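PDB 4TKD: crossover junction endodeoxyribonuclease Hjc from Sulfolobus solfataricus, which resolves Holliday junctions during genetic recombination, using magnesium to cut four-way DNA junctions with paired nicks in opposing strands. Local coordinates for residues I40-A45 against I54-R59; V66-A71 against T106-Y111. All blocks are in the same frame, centred on the assembly; numbering follows the deposited sequence.

Contact 1. Residues I40-A45 against I54-R59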
loop_
_atom_site.group_PDB
_atom_site.type_symbol
_atom_site.label_atom_id
_atom_site.label_comp_id
_atom_site.label_asym_id
_atom_site.label_seq_id
_atom_site.Cartn_x
_atom_site.Cartn_y
_atom_site.Cartn_z
ATOM N N ILE C 40 -2.409 13.890 15.091
ATOM C CA ILE C 40 -1.913 12.553 15.380
ATOM C C ILE C 40 -3.118 11.637 15.403
ATOM O O ILE C 40 -4.115 11.971 16.056
ATOM C CB ILE C 40 -1.145 12.565 16.747
ATOM C CG1 ILE C 40 0.175 13.406 16.649
ATOM C CG2 ILE C 40 -0.841 11.148 17.272
ATOM C CD1 ILE C 40 0.761 13.794 17.982
ATOM N N PRO C 41 -3.074 10.468 14.731
ATOM C CA PRO C 41 -4.212 9.518 14.842
ATOM C C PRO C 41 -4.562 9.167 16.303
ATOM O O PRO C 41 -3.664 9.077 17.151
ATOM C CB PRO C 41 -3.722 8.294 14.061
ATOM C CG PRO C 41 -2.657 8.836 13.139
ATOM C CD PRO C 41 -1.975 9.897 13.925
ATOM N N ASP C 42 -5.874 9.020 16.604
ATOM C CA ASP C 42 -6.427 8.709 17.936
ATOM C C ASP C 42 -5.827 7.491 18.555
ATOM O O ASP C 42 -5.585 7.486 19.761
ATOM C CB ASP C 42 -7.965 8.568 17.903
ATOM C CG ASP C 42 -8.658 9.869 17.560
ATOM O OD1 ASP C 42 -8.295 10.909 18.148
ATOM O OD2 ASP C 42 -9.561 9.848 16.705
ATOM N N ILE C 43 -5.595 6.454 17.741
ATOM C CA ILE C 43 -5.038 5.194 18.202
ATOM C C ILE C 43 -3.908 4.792 17.289
ATOM O O ILE C 43 -4.066 4.779 16.055
ATOM C CB ILE C 43 -6.117 4.078 18.260
ATOM C CG1 ILE C 43 -7.305 4.439 19.190
ATOM C CG2 ILE C 43 -5.494 2.721 18.650
ATOM C CD1 ILE C 43 -8.581 3.560 18.980
ATOM N N ILE C 44 -2.772 4.452 17.906
ATOM C CA ILE C 44 -1.615 3.943 17.206
ATOM C C ILE C 44 -1.369 2.575 17.806
ATOM O O ILE C 44 -1.163 2.460 19.011
ATOM C CB ILE C 44 -0.378 4.874 17.304
ATOM C CG1 ILE C 44 -0.649 6.196 16.596
ATOM C CG2 ILE C 44 0.871 4.202 16.712
ATOM C CD1 ILE C 44 0.224 7.331 17.081
ATOM N N ALA C 45 -1.452 1.538 16.980
ATOM C CA ALA C 45 -1.238 0.172 17.433
ATOM C C ALA C 45 -0.074 -0.426 16.671
ATOM O O ALA C 45 -0.001 -0.316 15.452
ATOM C CB ALA C 45 -2.496 -0.656 17.241
ATOM N N ILE C 54 -5.716 4.490 13.761
ATOM C CA ILE C 54 -7.172 4.623 13.758
ATOM C C ILE C 54 -7.612 6.015 14.179
ATOM O O ILE C 54 -7.232 6.482 15.250
ATOM C CB ILE C 54 -7.807 3.496 14.653
ATOM C CG1 ILE C 54 -7.450 2.081 14.127
ATOM C CG2 ILE C 54 -9.331 3.654 14.760
ATOM C CD1 ILE C 54 -7.419 1.009 15.176
ATOM N N GLU C 55 -8.430 6.663 13.341
ATOM C CA GLU C 55 -9.032 7.960 13.626
ATOM C C GLU C 55 -10.508 7.724 13.963
ATOM O O GLU C 55 -11.241 7.165 13.143
ATOM C CB GLU C 55 -8.867 8.949 12.448
ATOM C CG GLU C 55 -9.194 10.396 12.818
ATOM C CD GLU C 55 -8.260 11.115 13.772
ATOM O OE1 GLU C 55 -7.292 10.504 14.280
ATOM O OE2 GLU C 55 -8.492 12.319 14.001
ATOM N N MET C 56 -10.921 8.081 15.193
ATOM C CA MET C 56 -12.291 7.887 15.668
ATOM C C MET C 56 -13.171 8.969 15.127
ATOM O O MET C 56 -12.816 10.154 15.220
ATOM C CB MET C 56 -12.378 7.901 17.202
ATOM C CG MET C 56 -11.659 6.758 17.911
ATOM S SD MET C 56 -12.027 5.088 17.295
ATOM C CE MET C 56 -13.800 4.964 17.631
ATOM N N LYS C 57 -14.319 8.591 14.569
ATOM C CA LYS C 57 -15.274 9.559 14.037
ATOM C C LYS C 57 -16.705 9.044 14.155
ATOM O O LYS C 57 -16.944 7.859 13.945
ATOM C CB LYS C 57 -14.943 9.930 12.577
ATOM C CG LYS C 57 -13.855 10.989 12.397
ATOM C CD LYS C 57 -14.283 12.370 12.884
ATOM C CE LYS C 57 -13.118 13.304 13.039
ATOM N NZ LYS C 57 -12.294 12.990 14.238
ATOM N N SER C 58 -17.649 9.940 14.483
ATOM C CA SER C 58 -19.067 9.598 14.627
ATOM C C SER C 58 -19.854 9.675 13.313
ATOM O O SER C 58 -19.501 10.465 12.424
ATOM C CB SER C 58 -19.721 10.473 15.693
ATOM O OG SER C 58 -19.680 11.841 15.326
ATOM N N ARG C 59 -20.910 8.831 13.195
ATOM C CA ARG C 59 -21.847 8.789 12.064
ATOM C C ARG C 59 -22.910 9.869 12.307
ATOM O O ARG C 59 -23.603 9.836 13.328
ATOM C CB ARG C 59 -22.507 7.407 11.945
ATOM C CG ARG C 59 -21.803 6.492 10.971
ATOM C CD ARG C 59 -22.721 6.026 9.857
ATOM N NE ARG C 59 -22.081 4.993 9.040
ATOM C CZ ARG C 59 -21.453 5.219 7.889
ATOM N NH1 ARG C 59 -21.390 6.447 7.387
ATOM N NH2 ARG C 59 -20.888 4.216 7.228
HETATM O O HOH W 1 -6.549 12.942 15.688
#

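Contact 2. Residues V66-A71 against T106-Y111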
loop_
_atom_site.group_PDB
_atom_site.type_symbol
_atom_site.label_atom_id
_atom_site.label_comp_id
_atom_site.label_asym_id
_atom_site.label_seq_id
_atom_site.Cartn_x
_atom_site.Cartn_y
_atom_site.Cartn_z
ATOM N N VAL C 66 -14.555 14.129 7.689
ATOM C CA VAL C 66 -13.224 14.425 8.207
ATOM C C VAL C 66 -12.798 15.749 7.552
ATOM O O VAL C 66 -12.674 15.813 6.338
ATOM C CB VAL C 66 -12.185 13.286 7.992
ATOM C CG1 VAL C 66 -10.906 13.580 8.762
ATOM C CG2 VAL C 66 -12.746 11.921 8.395
ATOM N N ARG C 67 -12.635 16.811 8.354
ATOM C CA ARG C 67 -12.219 18.136 7.888
ATOM C C ARG C 67 -10.850 18.065 7.206
ATOM O O ARG C 67 -9.972 17.338 7.662
ATOM C CB ARG C 67 -12.193 19.159 9.053
ATOM C CG ARG C 67 -13.416 20.080 9.136
ATOM C CD ARG C 67 -13.216 21.397 8.383
ATOM N NE ARG C 67 -14.363 22.287 8.539
ATOM C CZ ARG C 67 -14.344 23.435 9.214
ATOM N NH1 ARG C 67 -13.220 23.869 9.774
ATOM N NH2 ARG C 67 -15.445 24.168 9.316
ATOM N N ARG C 68 -10.690 18.817 6.107
ATOM C CA ARG C 68 -9.479 18.912 5.303
ATOM C C ARG C 68 -8.144 18.899 6.076
ATOM O O ARG C 68 -7.293 18.063 5.784
ATOM C CB ARG C 68 -9.570 20.138 4.381
ATOM C CG ARG C 68 -8.261 20.492 3.647
ATOM C CD ARG C 68 -8.445 21.640 2.701
ATOM N NE ARG C 68 -8.383 22.911 3.426
ATOM C CZ ARG C 68 -9.440 23.637 3.770
ATOM N NH1 ARG C 68 -10.663 23.253 3.418
ATOM N NH2 ARG C 68 -9.282 24.755 4.469
ATOM N N GLU C 69 -7.954 19.834 7.022
ATOM C CA GLU C 69 -6.695 19.958 7.756
ATOM C C GLU C 69 -6.418 18.756 8.641
ATOM O O GLU C 69 -5.279 18.294 8.645
ATOM C CB GLU C 69 -6.674 21.286 8.557
ATOM C CG GLU C 69 -7.211 22.507 7.793
ATOM C CD GLU C 69 -8.681 22.887 7.963
ATOM O OE1 GLU C 69 -8.950 24.070 8.279
ATOM O OE2 GLU C 69 -9.564 22.028 7.724
ATOM N N GLN C 70 -7.466 18.176 9.294
ATOM C CA GLN C 70 -7.332 16.955 10.094
ATOM C C GLN C 70 -6.989 15.775 9.174
ATOM O O GLN C 70 -6.038 15.055 9.450
ATOM C CB GLN C 70 -8.618 16.668 10.875
ATOM C CG GLN C 70 -8.602 15.337 11.639
ATOM C CD GLN C 70 -9.886 15.079 12.369
ATOM O OE1 GLN C 70 -10.979 15.130 11.805
ATOM N NE2 GLN C 70 -9.779 14.733 13.622
ATOM N N ALA C 71 -7.749 15.596 8.086
ATOM C CA ALA C 71 -7.544 14.528 7.113
ATOM C C ALA C 71 -6.138 14.572 6.537
ATOM O O ALA C 71 -5.450 13.557 6.595
ATOM C CB ALA C 71 -8.560 14.637 5.997
ATOM N N THR C 106 -14.012 15.841 -1.041
ATOM C CA THR C 106 -15.031 16.790 -1.479
ATOM C C THR C 106 -14.325 17.953 -2.198
ATOM O O THR C 106 -13.093 18.050 -2.172
ATOM C CB THR C 106 -15.882 17.309 -0.298
ATOM O OG1 THR C 106 -15.075 18.100 0.567
ATOM C CG2 THR C 106 -16.567 16.225 0.473
ATOM N N GLU C 107 -15.130 18.853 -2.791
ATOM C CA GLU C 107 -14.755 20.068 -3.527
ATOM C C GLU C 107 -13.805 20.965 -2.715
ATOM O O GLU C 107 -12.917 21.593 -3.297
ATOM C CB GLU C 107 -16.018 20.891 -3.892
ATOM C CG GLU C 107 -17.282 20.091 -4.182
ATOM C CD GLU C 107 -17.983 19.450 -2.995
ATOM O OE1 GLU C 107 -18.106 18.202 -2.980
ATOM O OE2 GLU C 107 -18.366 20.187 -2.056
ATOM N N THR C 108 -14.007 21.029 -1.384
ATOM C CA THR C 108 -13.222 21.852 -0.453
ATOM C C THR C 108 -12.025 21.099 0.194
ATOM O O THR C 108 -11.264 21.691 0.969
ATOM C CB THR C 108 -14.166 22.647 0.523
ATOM O OG1 THR C 108 -13.469 23.000 1.724
ATOM C CG2 THR C 108 -15.437 21.863 0.912
ATOM N N GLY C 109 -11.873 19.818 -0.131
ATOM C CA GLY C 109 -10.786 19.002 0.403
ATOM C C GLY C 109 -11.137 18.191 1.636
ATOM O O GLY C 109 -10.260 17.542 2.210
ATOM N N ASN C 110 -12.417 18.212 2.053
ATOM C CA ASN C 110 -12.866 17.395 3.183
ATOM C C ASN C 110 -13.027 15.975 2.696
ATOM O O ASN C 110 -13.021 15.726 1.489
ATOM C CB ASN C 110 -14.176 17.907 3.793
ATOM C CG ASN C 110 -14.131 19.333 4.273
ATOM O OD1 ASN C 110 -13.208 19.771 4.977
ATOM N ND2 ASN C 110 -15.162 20.076 3.926
ATOM N N TYR C 111 -13.141 15.045 3.624
ATOM C CA TYR C 111 -13.262 13.632 3.319
ATOM C C TYR C 111 -14.529 13.051 3.875
ATOM O O TYR C 111 -14.893 13.330 5.023
ATOM C CB TYR C 111 -12.017 12.868 3.808
ATOM C CG TYR C 111 -10.812 13.077 2.920
ATOM C CD1 TYR C 111 -10.087 14.265 2.960
ATOM C CD2 TYR C 111 -10.416 12.101 2.011
ATOM C CE1 TYR C 111 -8.987 14.472 2.131
ATOM C CE2 TYR C 111 -9.317 12.296 1.175
ATOM C CZ TYR C 111 -8.603 13.483 1.243
ATOM O OH TYR C 111 -7.513 13.663 0.429
#

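Contact 1. Residues I40-A45 against I54-R59
D42 and E55 meet with their side chains crossing at about a right angle, yet their carboxylate planes lie within 8° of each other. Their nearest oxygens, D42 OD2 and E55 OE1, are 3.4 Å apart; both are acceptors, so this approach is not a hydrogen bond. Backbone N-H groups hold each acid in place. With CG anti to its carbonyl carbon (chi1 -65°), D42 reaches along the facing strand, and its OD2 takes the N-H of M56 on the anti lone pair at 2.7 Å. In the other direction E55, bent at chi2 (68°), folds back so that its OE1 receives the N-H of D42 at 3.1 Å. Water 1 donates to both E55 OE2 and I40 O, bridging the same carboxylate to the loop. K57 NZ bonds M56 O at 3.0 Å and makes a long, weak ion pair with E55 OE2.

On one face of the hairpin I43 CB packs 4.0 Å from I54 CB, and the end of the I43 side chain lies beside M56 SD. I43 and I54 form an antiparallel hydrogen-bonded pair, with I54 N to I43 O at 2.8 Å. Since D42 also faces I54, the hairpin carries a classic beta bulge here. D42, E55 and K57, with E12 nearby, match the PD-(D/E)XK nuclease signature, in which the acids probably bind magnesium.

Contact 2. Residues V66-A71 against T106-Y111
V66 and Y111 form an antiparallel hydrogen-bonded pair, with V66 N to Y111 O at 2.8 Å and Y111 N to V66 O at 2.9 Å, both nearly straight. Their side chains lie on one face of the small sheet, where V66 CB approaches Y111 CB to 4.2 Å. Beyond this pair the first segment turns into a helix, and the N110 side chain meets its first N-H. Its CG stands anti to the carbonyl carbon (chi1 -57°), which brings OD1 over to the N-H of R68 at 2.9 Å; the donor sits in the amide plane, on a lone pair of that oxygen. R67 occupies the N-cap position, so the N-H taken by N110 belongs to the first turn of the helix. The R67 side chain runs alongside N110 in the same direction, its guanidinium turned only slightly from the amide plane.

T106 to G109 make a type I beta turn within the connection between strands 104-105 and 111-113, and R68 reaches across to it. Its chain is extended through CD, then bent at chi3 (81°), bringing NH1 to T108 O at 3.0 Å. The bond is somewhat bent, and the oxygen lies 24° out of the guanidinium plane. R68 CB passes 3.5 Å from G109 O. A CB on G109 would collide with R68 CD, and at the positive phi of G109 it would also press on the carbonyl O of T108. An alanine in place of R68 would probably leave T108 O without this donor and open a gap beside G109 and T108 where CG and CD now lie. One helical turn on, A71 CB points toward the second segment and approaches Y111 CD1 obliquely at 3.4 Å.

In the fold
From the N terminus, helix 10-21 and strand 25-28 precede contact 1, which closes the short hairpin of strands 43-47 and 50-58 with eight residues between its segments. Contact 2 opens only after that and spans 34 residues, including most of helix 68-81 and strands 84-90 and 97-99. The two are therefore in series, neither nested nor crossed. Contact 1 lies within the mixed five-stranded sheet; contact 2 pairs edge strand 64-66 with 111-113 in the three-stranded sheet and ties the start of helix 68-81 to the turn before 111-113. Though their centres are 16 Å apart, they touch: Q70 NE2 lies 2.8 Å from E55 OE2, and V66 CG2 packs at 4.3 Å from K57 CG.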